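Local coordinates for polyketide synthase III (Ectocarpus siliculosus, PDB 4B0N), which acts as a type III polyketide synthase in the biosynthetic pathway to phlorotannin monomers in a brown alga, at the interface of chains A and B. Sequence-based numbering; all coordinates share one arbitrary frame. Chains: chain A/B, Polyketide synthase III.

Contact 1: the interface of chains A and B. Residues chain A 120-122, 125, 286-288; chain B 121, 286-288.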
ATOM      1  N   PRO A 120     -12.812  19.729   2.579  1.00 35.96           N
ATOM      2  CA  PRO A 120     -11.671  19.175   3.310  1.00 35.60           C
ATOM      3  C   PRO A 120     -11.404  17.715   2.936  1.00 34.93           C
ATOM      4  O   PRO A 120     -12.354  16.981   2.636  1.00 34.78           O
ATOM      5  CB  PRO A 120     -12.116  19.281   4.771  1.00 35.91           C
ATOM      6  CG  PRO A 120     -13.091  20.403   4.783  1.00 36.24           C
ATOM      7  CD  PRO A 120     -13.836  20.266   3.494  1.00 36.10           C
ATOM      8  N   VAL A 121     -10.128  17.312   2.957  1.00 34.12           N
ATOM      9  CA  VAL A 121      -9.718  15.950   2.582  1.00 33.36           C
ATOM     10  C   VAL A 121     -10.471  14.852   3.314  1.00 33.07           C
ATOM     11  O   VAL A 121     -10.848  13.854   2.704  1.00 32.74           O
ATOM     12  CB  VAL A 121      -8.203  15.674   2.769  1.00 33.23           C
ATOM     13  CG1 VAL A 121      -7.512  15.504   1.425  1.00 32.95           C
ATOM     14  CG2 VAL A 121      -7.531  16.729   3.636  1.00 33.51           C
ATOM     15  N   ASP A 122     -10.675  15.030   4.616  1.00 33.27           N
ATOM     16  CA  ASP A 122     -11.347  14.009   5.416  1.00 33.45           C
ATOM     17  C   ASP A 122     -12.786  13.773   4.960  1.00 33.50           C
ATOM     18  O   ASP A 122     -13.229  12.626   4.888  1.00 33.42           O
ATOM     19  CB  ASP A 122     -11.265  14.309   6.921  1.00 33.89           C
ATOM     20  CG  ASP A 122     -11.718  15.711   7.275  1.00 34.36           C
ATOM     21  OD1 ASP A 122     -11.218  16.684   6.667  1.00 34.32           O
ATOM     22  OD2 ASP A 122     -12.566  15.835   8.182  1.00 34.92           O
ATOM     23  N   LEU A 125     -12.603  11.957   1.650  1.00 32.01           N
ATOM     24  CA  LEU A 125     -12.291  10.542   1.865  1.00 31.61           C
ATOM     25  C   LEU A 125     -13.456   9.779   2.502  1.00 31.73           C
ATOM     26  O   LEU A 125     -13.638   8.591   2.240  1.00 31.53           O
ATOM     27  CB  LEU A 125     -10.998  10.376   2.679  1.00 31.34           C
ATOM     28  CG  LEU A 125      -9.697  10.760   1.961  1.00 30.99           C
ATOM     29  CD1 LEU A 125      -8.576  10.998   2.958  1.00 31.11           C
ATOM     30  CD2 LEU A 125      -9.294   9.718   0.926  1.00 30.55           C
ATOM     31  N   ILE A 286      -1.118  15.028  -1.467  1.00 36.18           N
ATOM     32  CA  ILE A 286      -2.342  15.142  -0.690  1.00 35.79           C
ATOM     33  C   ILE A 286      -2.386  16.536  -0.076  1.00 36.11           C
ATOM     34  O   ILE A 286      -1.702  16.811   0.910  1.00 36.41           O
ATOM     35  CB  ILE A 286      -2.450  14.076   0.419  1.00 35.45           C
ATOM     36  CG1 ILE A 286      -2.148  12.679  -0.134  1.00 34.92           C
ATOM     37  CG2 ILE A 286      -3.833  14.129   1.058  1.00 35.48           C
ATOM     38  CD1 ILE A 286      -1.992  11.620   0.936  1.00 34.88           C
ATOM     39  N   LYS A 287      -3.180  17.411  -0.683  1.00 36.27           N
ATOM     40  CA  LYS A 287      -3.376  18.771  -0.193  1.00 36.80           C
ATOM     41  C   LYS A 287      -4.636  18.839   0.680  1.00 36.86           C
ATOM     42  O   LYS A 287      -5.449  17.915   0.651  1.00 36.39           O
ATOM     43  CB  LYS A 287      -3.472  19.745  -1.373  1.00 37.07           C
ATOM     44  CG  LYS A 287      -2.148  19.996  -2.078  1.00 37.41           C
ATOM     45  CD  LYS A 287      -2.334  20.777  -3.369  1.00 37.80           C
ATOM     46  CE  LYS A 287      -0.995  21.030  -4.050  1.00 38.19           C
ATOM     47  NZ  LYS A 287      -1.150  21.643  -5.399  1.00 38.46           N
ATOM     48  N   PRO A 288      -4.798  19.922   1.472  1.00 37.39           N
ATOM     49  CA  PRO A 288      -6.000  20.090   2.299  1.00 37.60           C
ATOM     50  C   PRO A 288      -7.328  20.037   1.528  1.00 37.73           C
ATOM     51  O   PRO A 288      -8.340  19.603   2.086  1.00 37.95           O
ATOM     52  CB  PRO A 288      -5.803  21.475   2.916  1.00 38.15           C
ATOM     53  CG  PRO A 288      -4.326  21.629   3.001  1.00 38.09           C
ATOM     54  CD  PRO A 288      -3.792  20.964   1.764  1.00 37.81           C
TER
ATOM     55  N   VAL B 121      -1.404  19.915   5.371  1.00 34.97           N
ATOM     56  CA  VAL B 121      -1.037  18.494   5.314  1.00 34.49           C
ATOM     57  C   VAL B 121       0.017  18.155   4.246  1.00 34.78           C
ATOM     58  O   VAL B 121       0.880  17.306   4.473  1.00 34.52           O
ATOM     59  CB  VAL B 121      -2.291  17.580   5.216  1.00 34.16           C
ATOM     60  CG1 VAL B 121      -2.984  17.714   3.866  1.00 34.60           C
ATOM     61  CG2 VAL B 121      -1.940  16.128   5.513  1.00 33.80           C
ATOM     62  N   ILE B 286      -7.143  11.214   7.223  1.00 31.83           N
ATOM     63  CA  ILE B 286      -6.261  12.265   6.739  1.00 31.74           C
ATOM     64  C   ILE B 286      -7.044  13.569   6.745  1.00 31.89           C
ATOM     65  O   ILE B 286      -8.079  13.686   6.090  1.00 32.14           O
ATOM     66  CB  ILE B 286      -5.718  11.985   5.326  1.00 31.94           C
ATOM     67  CG1 ILE B 286      -5.218  10.541   5.216  1.00 31.85           C
ATOM     68  CG2 ILE B 286      -4.610  12.977   4.992  1.00 32.09           C
ATOM     69  CD1 ILE B 286      -4.757  10.142   3.829  1.00 32.18           C
ATOM     70  N   LYS B 287      -6.549  14.536   7.506  1.00 31.69           N
ATOM     71  CA  LYS B 287      -7.206  15.829   7.652  1.00 31.89           C
ATOM     72  C   LYS B 287      -6.264  16.951   7.201  1.00 32.05           C
ATOM     73  O   LYS B 287      -5.050  16.739   7.121  1.00 31.84           O
ATOM     74  CB  LYS B 287      -7.656  16.026   9.105  1.00 31.88           C
ATOM     75  CG  LYS B 287      -8.606  14.949   9.611  1.00 31.64           C
ATOM     76  CD  LYS B 287      -9.296  15.355  10.901  1.00 31.56           C
ATOM     77  CE  LYS B 287     -10.281  14.285  11.339  1.00 31.47           C
ATOM     78  NZ  LYS B 287     -10.875  14.587  12.668  1.00 31.60           N
ATOM     79  N   PRO B 288      -6.813  18.144   6.894  1.00 32.50           N
ATOM     80  CA  PRO B 288      -5.984  19.271   6.441  1.00 32.93           C
ATOM     81  C   PRO B 288      -4.782  19.598   7.341  1.00 32.73           C
ATOM     82  O   PRO B 288      -3.748  20.042   6.840  1.00 32.83           O
ATOM     83  CB  PRO B 288      -6.973  20.440   6.424  1.00 33.37           C
ATOM     84  CG  PRO B 288      -8.284  19.799   6.137  1.00 33.28           C
ATOM     85  CD  PRO B 288      -8.251  18.483   6.862  1.00 32.81           C
TER
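Members of the chalcone/stilbene synthase family are typically homodimers, and this patch, where the start of helix 121-146 meets the end of strand 282-287 of the other chain, probably belongs to that dimer. Apolar contacts carry it. The prolines on either side of the two-fold axis meet through their CB atoms, A:Pro288 CB lying 3.8 Å from B:Pro288 CB. Each ring also meets the partner's valine, the two side chains sliding past one another in opposite directions: A:Val121 CG2 stands 3.7 Å from B:Pro288 CD, while B:Val121 CG1 comes within 4.0 Å of A:Pro288 CD. This B:Val121 methyl lies between its own backbone N and carbonyl carbon (chi1 70°), which directs it at A:Ile286 O as well. Farther along the helix, one branch of A:Leu125, CD1, reaches obliquely to B:Ile286 CB at 3.8 Å, and the CG2 methyls of A:Ile286 and B:Ile286 face each other at 4.2 Å.

Polar groups contribute mainly through their carbons. A:Asp122 CB packs on B:Lys287 CG at 3.8 Å, the two side chains crossing obliquely; A:Asp122 OD2 of the carboxylate and B:Lys287 NZ, the side-chain amine, are 5.0 Å apart, so any attraction is probably long-range. A:Asp122 OD1 lies near B:Pro288 CD, the two side chains crossing at about a right angle. An alanine at B:Pro288 would remove CG and CD and would probably loosen the packing against A:Val121 and A:Asp122.

Contact 2: the interface of chains A and B. Residues chain A 271-275, 407; chain B 175, 182-184, 186.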
ATOM      1  N   HIS A 271       7.720  -7.324 -15.413  1.00 36.22           N
ATOM      2  CA  HIS A 271       8.911  -6.512 -15.624  1.00 36.34           C
ATOM      3  C   HIS A 271       8.670  -5.091 -15.221  1.00 36.02           C
ATOM      4  O   HIS A 271       7.563  -4.571 -15.374  1.00 35.86           O
ATOM      5  CB  HIS A 271       9.360  -6.597 -17.080  1.00 37.16           C
ATOM      6  CG  HIS A 271      10.752  -6.061 -17.329  1.00 37.59           C
ATOM      7  ND1 HIS A 271      11.847  -6.591 -16.751  1.00 37.77           N
ATOM      8  CD2 HIS A 271      11.199  -5.019 -18.140  1.00 37.91           C
ATOM      9  CE1 HIS A 271      12.939  -5.916 -17.159  1.00 38.18           C
ATOM     10  NE2 HIS A 271      12.541  -4.955 -18.009  1.00 38.22           N
ATOM     11  N   ALA A 272       9.711  -4.457 -14.689  1.00 36.03           N
ATOM     12  CA  ALA A 272       9.665  -3.056 -14.291  1.00 36.09           C
ATOM     13  C   ALA A 272      10.900  -2.316 -14.798  1.00 36.79           C
ATOM     14  O   ALA A 272      11.898  -2.939 -15.156  1.00 37.14           O
ATOM     15  CB  ALA A 272       9.555  -2.941 -12.780  1.00 35.66           C
ATOM     16  N   TRP A 273      10.815  -0.988 -14.849  1.00 37.21           N
ATOM     17  CA  TRP A 273      11.959  -0.142 -15.180  1.00 37.85           C
ATOM     18  C   TRP A 273      11.707   1.298 -14.849  1.00 38.00           C
ATOM     19  O   TRP A 273      10.757   1.900 -15.350  1.00 37.79           O
ATOM     20  CB  TRP A 273      12.354  -0.275 -16.647  1.00 38.61           C
ATOM     21  CG  TRP A 273      13.695   0.350 -16.932  1.00 39.38           C
ATOM     22  CD1 TRP A 273      13.950   1.586 -17.521  1.00 39.78           C
ATOM     23  CD2 TRP A 273      15.019  -0.204 -16.617  1.00 39.92           C
ATOM     24  NE1 TRP A 273      15.301   1.822 -17.601  1.00 40.57           N
ATOM     25  CE2 TRP A 273      15.999   0.790 -17.077  1.00 40.60           C
ATOM     26  CE3 TRP A 273      15.476  -1.382 -16.028  1.00 39.91           C
ATOM     27  CZ2 TRP A 273      17.367   0.591 -16.946  1.00 41.07           C
ATOM     28  CZ3 TRP A 273      16.858  -1.571 -15.900  1.00 40.41           C
ATOM     29  CH2 TRP A 273      17.778  -0.608 -16.349  1.00 41.11           C
ATOM     30  N   LEU A 274      12.566   1.860 -14.002  1.00 38.56           N
ATOM     31  CA  LEU A 274      12.524   3.280 -13.663  1.00 39.07           C
ATOM     32  C   LEU A 274      13.376   4.074 -14.658  1.00 40.07           C
ATOM     33  O   LEU A 274      14.546   3.756 -14.889  1.00 40.34           O
ATOM     34  CB  LEU A 274      13.034   3.502 -12.235  1.00 38.85           C
ATOM     35  CG  LEU A 274      12.386   4.566 -11.339  1.00 38.68           C
ATOM     36  CD1 LEU A 274      13.083   4.586  -9.991  1.00 38.69           C
ATOM     37  CD2 LEU A 274      12.407   5.960 -11.949  1.00 39.07           C
ATOM     38  N   MET A 275      12.777   5.108 -15.244  1.00 40.66           N
ATOM     39  CA  MET A 275      13.451   5.934 -16.245  1.00 41.58           C
ATOM     40  C   MET A 275      14.241   7.066 -15.592  1.00 42.17           C
ATOM     41  O   MET A 275      13.727   7.771 -14.715  1.00 42.14           O
ATOM     42  CB  MET A 275      12.435   6.500 -17.242  1.00 41.78           C
ATOM     43  CG  MET A 275      11.579   5.445 -17.928  1.00 41.62           C
ATOM     44  SD  MET A 275      10.006   6.102 -18.513  1.00 41.65           S
ATOM     45  CE  MET A 275       9.221   4.604 -19.102  1.00 41.44           C
ATOM     46  N   GLU A 407       5.618  -0.296 -15.820  1.00 34.38           N
ATOM     47  CA  GLU A 407       5.165  -1.504 -15.140  1.00 34.23           C
ATOM     48  C   GLU A 407       4.362  -2.375 -16.091  1.00 34.11           C
ATOM     49  O   GLU A 407       3.335  -1.940 -16.616  1.00 34.21           O
ATOM     50  CB  GLU A 407       4.304  -1.132 -13.930  1.00 34.38           C
ATOM     51  CG  GLU A 407       4.989  -1.290 -12.579  1.00 34.92           C
ATOM     52  CD  GLU A 407       6.098  -0.282 -12.339  1.00 35.38           C
ATOM     53  OE1 GLU A 407       5.923   0.904 -12.698  1.00 35.56           O
ATOM     54  OE2 GLU A 407       7.138  -0.678 -11.769  1.00 35.84           O
TER
ATOM     55  N   ILE B 175      15.901   3.705  -4.745  1.00 38.81           N
ATOM     56  CA  ILE B 175      16.523   3.199  -5.969  1.00 39.35           C
ATOM     57  C   ILE B 175      17.670   4.110  -6.420  1.00 40.08           C
ATOM     58  O   ILE B 175      18.676   3.631  -6.944  1.00 40.64           O
ATOM     59  CB  ILE B 175      15.487   3.005  -7.104  1.00 39.35           C
ATOM     60  CG1 ILE B 175      14.438   1.969  -6.688  1.00 38.45           C
ATOM     61  CG2 ILE B 175      16.165   2.556  -8.394  1.00 40.08           C
ATOM     62  CD1 ILE B 175      13.163   1.992  -7.506  1.00 38.51           C
ATOM     63  N   ARG B 182      17.259  -0.812 -11.650  1.00 41.61           N
ATOM     64  CA  ARG B 182      16.039  -0.060 -11.947  1.00 41.77           C
ATOM     65  C   ARG B 182      14.836  -0.928 -12.332  1.00 41.67           C
ATOM     66  O   ARG B 182      13.723  -0.418 -12.493  1.00 41.80           O
ATOM     67  CB  ARG B 182      16.319   1.017 -13.001  1.00 42.93           C
ATOM     68  CG  ARG B 182      17.105   2.196 -12.446  1.00 43.28           C
ATOM     69  CD  ARG B 182      17.368   3.277 -13.481  1.00 44.48           C
ATOM     70  NE  ARG B 182      17.978   4.453 -12.862  1.00 44.91           N
ATOM     71  CZ  ARG B 182      17.310   5.526 -12.443  1.00 44.92           C
ATOM     72  NH1 ARG B 182      15.991   5.601 -12.586  1.00 44.79           N
ATOM     73  NH2 ARG B 182      17.966   6.536 -11.888  1.00 45.05           N
ATOM     74  N   SER B 183      15.064  -2.238 -12.448  1.00 41.42           N
ATOM     75  CA  SER B 183      14.005  -3.201 -12.750  1.00 40.83           C
ATOM     76  C   SER B 183      13.349  -3.771 -11.488  1.00 39.52           C
ATOM     77  O   SER B 183      12.489  -4.650 -11.574  1.00 39.20           O
ATOM     78  CB  SER B 183      14.548  -4.331 -13.635  1.00 41.56           C
ATOM     79  OG  SER B 183      15.568  -5.063 -12.975  1.00 41.43           O
ATOM     80  N   VAL B 184      13.756  -3.252 -10.330  1.00 38.91           N
ATOM     81  CA  VAL B 184      13.279  -3.710  -9.014  1.00 37.94           C
ATOM     82  C   VAL B 184      11.760  -3.590  -8.843  1.00 37.14           C
ATOM     83  O   VAL B 184      11.161  -2.571  -9.189  1.00 37.35           O
ATOM     84  CB  VAL B 184      14.027  -2.987  -7.854  1.00 37.85           C
ATOM     85  CG1 VAL B 184      13.680  -1.506  -7.801  1.00 38.07           C
ATOM     86  CG2 VAL B 184      13.752  -3.644  -6.508  1.00 37.08           C
ATOM     87  N   ARG B 186       8.380  -2.909  -7.101  1.00 34.74           N
ATOM     88  CA  ARG B 186       8.016  -1.895  -6.113  1.00 34.10           C
ATOM     89  C   ARG B 186       6.615  -2.107  -5.558  1.00 33.28           C
ATOM     90  O   ARG B 186       5.666  -2.327  -6.306  1.00 33.26           O
ATOM     91  CB  ARG B 186       8.114  -0.486  -6.703  1.00 34.79           C
ATOM     92  CG  ARG B 186       9.203  -0.296  -7.744  1.00 35.60           C
ATOM     93  CD  ARG B 186       9.462   1.173  -8.023  1.00 36.25           C
ATOM     94  NE  ARG B 186       8.246   1.919  -8.338  1.00 36.56           N
ATOM     95  CZ  ARG B 186       8.230   3.167  -8.798  1.00 37.48           C
ATOM     96  NH1 ARG B 186       9.369   3.816  -9.014  1.00 38.11           N
ATOM     97  NH2 ARG B 186       7.074   3.768  -9.052  1.00 37.65           N
TER
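Extended at the end of strand 265-274, A:Leu274 turns its backbone N-H to the carbonyl of B:Arg182, whose loop joins helix 170-178 to strand 185-190. This hydrogen bond, A:Leu274 N to B:Arg182 O, measures 3.0 Å with 148° at the hydrogen; the donor sits above the carbonyl plane, 31° out of it. The B:Arg182 side chain then runs extended from CG to NE alongside A:Leu274 O, and its guanidinium NH1 returns a weak hydrogen bond to that oxygen at 3.3 Å. One arginine thus addresses both peptide groups of the leucine.

The aliphatic start of B:Arg182 also covers A:Trp273. Its CB lies over one face of the six-membered ring, 3.8 Å from the centroid and offset toward the rim, a CH-pi contact. At the ring's CE3 corner B:Ser183 CB approaches to 3.9 Å.

On the other side of the strand, A:Leu274 pushes CD1 against the tip of B:Ile175, 3.6 Å from its CD1, the two chains crossing obliquely. B:Arg186 bends at chi3 and brings NH1 to 3.9 Å from A:Leu274 CG, roughly at a right angle. A:Glu407 OE2 lies 4.4 Å from B:Arg186 NE without contact, yet opposite charges there may favour this orientation. Together the strand end and the loop fasten the chains with a backbone bond and a leucine side chain packed on an isoleucine and an arginine, in what is probably the family dimer.

About 30 Å separates the centres of contact 1 and contact 2, and they share neither a residue nor a helix or strand. In sequence they are closer: strand 265-274 ends eight positions before strand 282-287 begins. Contact 1 straddles the two-fold axis, where a proline meets its own copy, whereas contact 2 lies away from it and recurs with the chains exchanged. The former relies on apolar packing and the latter adds hydrogen bonds to the backbone, so the well-separated patches would probably limit rocking of the subunits in the probable dimer.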